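Local structure of D-xylonate dehydratase (Caulobacter crescentus, 5OYN) at residues A[156-161]-A[248-253]; A[234-239]-A[331-336]. The protein catalyses the dehydration of D-xylonate to 2-dehydro-3-deoxy-D-arabinonate, and that of D-gluconate with similar efficiency, using a [2Fe-2S] cluster and magnesium. All coordinates share one frame; numbering follows the deposited sequence.

Contact 1. Residues A[156-161]-A[248-253]; sequences IVLSGG and YKTGQR
Apolar contacts carry most of this meeting of strand 156-159 with a turn of helix 241-259. I156 and T250 form its centre. Both point from their backbones toward the other segment, and they cross obliquely. The methyl CG2 of T250 touches both branches of I156: it is 3.7 Å from I156 CD1 and 3.7 Å from I156 CG2. I156 has CG1 anti to the backbone N (chi1 -167°) and CD1 fully extended beyond it (chi2 -179°). Its tip therefore reaches past T250 to the next turn of the helix. There I156 CD1 lies 3.9 Å from R253 CG, with the two chains crossing at about a right angle. R253 bends at chi2, so its guanidinium leads away, and its NE bonds to V358 O. Two residues along the strand, L158 CD1 lies 3.7 Å from T250 OG1.

The polar link is indirect. No hydrogen bond joins the two segments directly, but one water bridges them. It donates to V157 O at 2.6 Å and to T250 OG1 at 3.0 Å. T250 OG1 is also hydrogen-bonded to M246 O, one turn back in its own helix. Its rotamer sets OG1 beside the backbone N and leaves CG2 facing I156. One threonine thus serves the apolar contact and the water bridge with separate branches.

V157 points away from the helix, between I156 and L158, which point toward it. The strand is bonded through its backbone to strand 130-135, and I156 also packs on I254. The axes of strand and helix run 9.3 Å apart and nearly antiparallel, at 172°. This is the layering of an alpha/beta domain, with a helix laid along an outermost strand, within this chain, of a parallel four-stranded sheet.

Contact 2. Residues A[234-239]-A[331-336]; sequences AAIPAP and RFHRAG
The imidazole of H333 is the main flat group, and I236 CA lies over one of its faces. This is a CH-pi contact: I236 CA is 3.7 Å from the ring centroid and 22° off the ring normal. It sits toward the rim, so I236 N also comes within 3.4 Å of H333 CD2. A235 CB lies at the edge of the same ring, in its plane. P237 CD approaches obliquely near H333 ND1. The phenyl ring of F332 is also met obliquely, by A235 CB, 4.0 Å from F332 CD2.

H333 has CG anti to the backbone N (chi1 166°), which carries the ring out from the helix and along the loop. Its side chain runs beside that of I236, both pointing the same way. I236 CB is directed away from the helix overall, yet CG1 comes to 3.4 Å from H333 NE2. A235 points toward the helix, and its CB is 3.7 Å from H333 CB. Its carbonyl O also rests against H333 CB. No hydrogen bond crosses between the segments.

E242 of helix 241-259 touches both I236 and H333. R243 of that helix hydrogen-bonds to I236 O, so the residue lying over the imidazole is itself held to that helix. Helix 329-335 closes behind the contact in a Schellman motif. G336 has positive phi, and its N bonds to H333 O and, weakly, to F332 O. The contact thus packs a helix C-terminus on the proline-containing loop that joins helix 215-225 to helix 241-259, with P237 about 12 Å from the cluster ligand C210, side chain to side chain.

In the fold
Both contacts are buried and lie on the same side of the chain's centre, with their own centres about 15 Å apart. All four segments belong to the N-terminal part of the dehydratase that is characteristic of the IlvD/Edd family. Helix 241-259 connects them: contact 1 uses the helix itself, while contact 2 uses the loop leading into it. They also touch directly, where G160 O and G161 O pack against A238 CB. Contact 1 joins helix to sheet through aliphatic branches and a bridging water. Contact 2 joins loop to helix end through an imidazole face met by a backbone CA, with alanine, isoleucine and proline around it. Near these segments, other subunits meet Q252 of contact 1 and R334 of contact 2.

Contact 1. Residues A[156-161]-A[248-253]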
loop_
_atom_site.group_PDB
_atom_site.type_symbol
_atom_site.label_atom_id
_atom_site.label_comp_id
_atom_site.label_asym_id
_atom_site.label_seq_id
_atom_site.Cartn_x
_atom_site.Cartn_y
_atom_site.Cartn_z
ATOM N N ILE A 156 17.294 -17.655 2.364
ATOM C CA ILE A 156 16.247 -18.541 1.864
ATOM C C ILE A 156 15.595 -17.845 0.680
ATOM O O ILE A 156 15.415 -16.621 0.686
ATOM C CB ILE A 156 15.244 -18.899 2.989
ATOM C CG1 ILE A 156 14.339 -20.055 2.601
ATOM C CG2 ILE A 156 14.436 -17.673 3.453
ATOM C CD1 ILE A 156 13.337 -20.386 3.725
ATOM N N VAL A 157 15.297 -18.621 -0.369
ATOM C CA VAL A 157 14.711 -18.059 -1.580
ATOM C C VAL A 157 13.200 -18.156 -1.488
ATOM O O VAL A 157 12.652 -19.179 -1.052
ATOM C CB VAL A 157 15.223 -18.772 -2.842
ATOM C CG1 VAL A 157 14.276 -18.515 -4.016
ATOM C CG2 VAL A 157 16.642 -18.321 -3.186
ATOM N N LEU A 158 12.523 -17.078 -1.884
ATOM C CA LEU A 158 11.082 -17.082 -2.086
ATOM C C LEU A 158 10.825 -16.769 -3.547
ATOM O O LEU A 158 11.210 -15.700 -4.030
ATOM C CB LEU A 158 10.374 -16.072 -1.181
ATOM C CG LEU A 158 8.853 -16.028 -1.386
ATOM C CD1 LEU A 158 8.198 -17.395 -1.135
ATOM C CD2 LEU A 158 8.257 -14.990 -0.499
ATOM N N SER A 159 10.187 -17.698 -4.246
ATOM C CA SER A 159 9.902 -17.531 -5.665
ATOM C C SER A 159 8.600 -16.763 -5.842
ATOM O O SER A 159 7.665 -16.926 -5.058
ATOM C CB SER A 159 9.790 -18.886 -6.367
ATOM O OG SER A 159 10.924 -19.696 -6.114
ATOM N N GLY A 160 8.547 -15.933 -6.887
ATOM C CA GLY A 160 7.284 -15.320 -7.261
ATOM C C GLY A 160 6.310 -16.319 -7.858
ATOM O O GLY A 160 5.133 -16.361 -7.479
ATOM N N GLY A 161 6.792 -17.154 -8.782
ATOM C CA GLY A 161 5.965 -18.104 -9.489
ATOM C C GLY A 161 5.643 -17.632 -10.893
ATOM O O GLY A 161 5.767 -16.447 -11.216
ATOM N N TYR A 248 4.344 -16.734 3.676
ATOM C CA TYR A 248 4.286 -16.719 5.135
ATOM C C TYR A 248 5.235 -17.751 5.738
ATOM O O TYR A 248 6.073 -17.418 6.588
ATOM C CB TYR A 248 2.852 -16.976 5.593
ATOM C CG TYR A 248 2.678 -17.067 7.088
ATOM C CD1 TYR A 248 2.630 -15.911 7.883
ATOM C CD2 TYR A 248 2.532 -18.291 7.708
ATOM C CE1 TYR A 248 2.453 -15.987 9.263
ATOM C CE2 TYR A 248 2.356 -18.377 9.076
ATOM C CZ TYR A 248 2.315 -17.228 9.845
ATOM O OH TYR A 248 2.147 -17.348 11.199
ATOM N N LYS A 249 5.118 -19.016 5.311
ATOM C CA LYS A 249 5.953 -20.061 5.895
ATOM C C LYS A 249 7.433 -19.799 5.651
ATOM O O LYS A 249 8.267 -20.103 6.510
ATOM C CB LYS A 249 5.529 -21.425 5.367
ATOM C CG LYS A 249 4.320 -21.953 6.152
ATOM C CD LYS A 249 3.391 -22.776 5.276
ATOM C CE LYS A 249 2.076 -23.091 6.007
ATOM N NZ LYS A 249 0.906 -23.412 5.092
ATOM N N THR A 250 7.777 -19.186 4.521
ATOM C CA THR A 250 9.164 -18.804 4.307
ATOM C C THR A 250 9.603 -17.757 5.320
ATOM O O THR A 250 10.747 -17.775 5.787
ATOM C CB THR A 250 9.359 -18.301 2.884
ATOM O OG1 THR A 250 9.014 -19.347 1.959
ATOM C CG2 THR A 250 10.799 -17.904 2.669
ATOM N N GLY A 251 8.702 -16.856 5.702
ATOM C CA GLY A 251 9.061 -15.862 6.701
ATOM C C GLY A 251 9.273 -16.473 8.072
ATOM O O GLY A 251 10.195 -16.094 8.798
ATOM N N GLN A 252 8.419 -17.427 8.442
ATOM C CA GLN A 252 8.649 -18.225 9.644
ATOM C C GLN A 252 9.994 -18.940 9.593
ATOM O O GLN A 252 10.773 -18.902 10.556
ATOM C CB GLN A 252 7.525 -19.241 9.802
ATOM C CG GLN A 252 6.482 -18.810 10.768
ATOM C CD GLN A 252 5.316 -19.744 10.759
ATOM O OE1 GLN A 252 5.134 -20.510 9.815
ATOM N NE2 GLN A 252 4.516 -19.702 11.819
ATOM N N ARG A 253 10.287 -19.596 8.473
ATOM C CA ARG A 253 11.464 -20.450 8.426
ATOM C C ARG A 253 12.758 -19.651 8.512
ATOM O O ARG A 253 13.768 -20.171 8.995
ATOM C CB ARG A 253 11.443 -21.287 7.155
ATOM C CG ARG A 253 12.564 -22.283 7.065
ATOM C CD ARG A 253 12.617 -23.135 8.320
ATOM N NE ARG A 253 13.800 -23.984 8.337
ATOM C CZ ARG A 253 14.144 -24.774 9.347
ATOM N NH1 ARG A 253 13.391 -24.825 10.437
ATOM N NH2 ARG A 253 15.245 -25.512 9.264
HETATM O O HOH W 1 10.986 -20.778 0.143
#

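Contact 2. Residues A[234-239]-A[331-336]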
loop_
_atom_site.group_PDB
_atom_site.type_symbol
_atom_site.label_atom_id
_atom_site.label_comp_id
_atom_site.label_asym_id
_atom_site.label_seq_id
_atom_site.Cartn_x
_atom_site.Cartn_y
_atom_site.Cartn_z
ATOM N N ALA A 234 8.954 -23.549 -5.821
ATOM C CA ALA A 234 9.315 -23.038 -7.140
ATOM C C ALA A 234 8.099 -22.853 -8.041
ATOM O O ALA A 234 7.970 -21.825 -8.717
ATOM C CB ALA A 234 10.326 -23.972 -7.806
ATOM N N ALA A 235 7.196 -23.831 -8.065
ATOM C CA ALA A 235 6.256 -23.940 -9.173
ATOM C C ALA A 235 4.916 -23.253 -8.946
ATOM O O ALA A 235 4.173 -23.099 -9.924
ATOM C CB ALA A 235 5.983 -25.407 -9.506
ATOM N N ILE A 236 4.575 -22.876 -7.712
ATOM C CA ILE A 236 3.261 -22.262 -7.459
ATOM C C ILE A 236 3.091 -21.043 -8.357
ATOM O O ILE A 236 3.977 -20.165 -8.383
ATOM C CB ILE A 236 3.106 -21.863 -5.980
ATOM C CG1 ILE A 236 3.633 -22.947 -5.037
ATOM C CG2 ILE A 236 1.640 -21.598 -5.679
ATOM C CD1 ILE A 236 3.868 -22.464 -3.618
ATOM N N PRO A 237 2.014 -20.946 -9.138
ATOM C CA PRO A 237 1.800 -19.729 -9.934
ATOM C C PRO A 237 1.563 -18.519 -9.035
ATOM O O PRO A 237 0.885 -18.606 -8.006
ATOM C CB PRO A 237 0.559 -20.072 -10.776
ATOM C CG PRO A 237 0.565 -21.584 -10.838
ATOM C CD PRO A 237 1.029 -21.994 -9.466
ATOM N N ALA A 238 2.128 -17.385 -9.441
ATOM C CA ALA A 238 2.074 -16.164 -8.637
ATOM C C ALA A 238 0.693 -15.785 -8.079
ATOM O O ALA A 238 0.637 -15.354 -6.916
ATOM C CB ALA A 238 2.654 -15.014 -9.467
ATOM N N PRO A 239 -0.426 -15.892 -8.800
ATOM C CA PRO A 239 -1.701 -15.466 -8.205
ATOM C C PRO A 239 -2.436 -16.497 -7.361
ATOM O O PRO A 239 -3.496 -16.148 -6.834
ATOM C CB PRO A 239 -2.557 -15.077 -9.428
ATOM C CG PRO A 239 -1.671 -15.253 -10.638
ATOM C CD PRO A 239 -0.561 -16.144 -10.243
ATOM N N ARG A 331 -0.305 -26.469 -14.982
ATOM C CA ARG A 331 -0.403 -27.927 -14.966
ATOM C C ARG A 331 0.805 -28.550 -14.265
ATOM O O ARG A 331 0.665 -29.532 -13.513
ATOM C CB ARG A 331 -0.548 -28.458 -16.389
ATOM C CG ARG A 331 -1.919 -28.215 -17.015
ATOM C CD ARG A 331 -3.039 -28.945 -16.277
ATOM N NE ARG A 331 -2.917 -30.407 -16.245
ATOM C CZ ARG A 331 -3.339 -31.237 -17.206
ATOM N NH1 ARG A 331 -3.895 -30.767 -18.313
ATOM N NH2 ARG A 331 -3.205 -32.551 -17.061
ATOM N N PHE A 332 1.992 -27.969 -14.468
ATOM C CA PHE A 332 3.182 -28.497 -13.828
ATOM C C PHE A 332 3.029 -28.489 -12.312
ATOM O O PHE A 332 3.254 -29.508 -11.644
ATOM C CB PHE A 332 4.410 -27.700 -14.271
ATOM C CG PHE A 332 5.689 -28.147 -13.605
ATOM C CD1 PHE A 332 6.043 -29.496 -13.578
ATOM C CD2 PHE A 332 6.530 -27.222 -12.994
ATOM C CE1 PHE A 332 7.200 -29.910 -12.964
ATOM C CE2 PHE A 332 7.693 -27.630 -12.374
ATOM C CZ PHE A 332 8.028 -28.974 -12.356
ATOM N N HIS A 333 2.603 -27.355 -11.751
ATOM C CA HIS A 333 2.523 -27.253 -10.298
ATOM C C HIS A 333 1.398 -28.121 -9.735
ATOM O O HIS A 333 1.531 -28.695 -8.647
ATOM C CB HIS A 333 2.349 -25.790 -9.874
ATOM C CG HIS A 333 1.940 -25.642 -8.443
ATOM N ND1 HIS A 333 0.624 -25.505 -8.057
ATOM C CD2 HIS A 333 2.665 -25.692 -7.300
ATOM C CE1 HIS A 333 0.557 -25.449 -6.740
ATOM N NE2 HIS A 333 1.782 -25.561 -6.257
ATOM N N ARG A 334 0.279 -28.225 -10.444
ATOM C CA ARG A 334 -0.793 -29.110 -9.996
ATOM C C ARG A 334 -0.365 -30.573 -10.031
ATOM O O ARG A 334 -0.854 -31.378 -9.228
ATOM C CB ARG A 334 -2.023 -28.903 -10.871
ATOM C CG ARG A 334 -3.325 -29.396 -10.293
ATOM C CD ARG A 334 -4.438 -28.363 -10.568
ATOM N NE ARG A 334 -4.767 -28.262 -11.988
ATOM C CZ ARG A 334 -4.853 -27.114 -12.650
ATOM N NH1 ARG A 334 -4.633 -25.973 -12.014
ATOM N NH2 ARG A 334 -5.147 -27.109 -13.949
ATOM N N ALA A 335 0.528 -30.939 -10.962
ATOM C CA ALA A 335 1.098 -32.284 -11.013
ATOM C C ALA A 335 2.098 -32.559 -9.895
ATOM O O ALA A 335 2.441 -33.725 -9.671
ATOM C CB ALA A 335 1.775 -32.511 -12.361
ATOM N N GLY A 336 2.579 -31.527 -9.202
ATOM C CA GLY A 336 3.464 -31.719 -8.072
ATOM C C GLY A 336 4.744 -30.928 -8.200
ATOM O O GLY A 336 5.605 -30.972 -7.316
#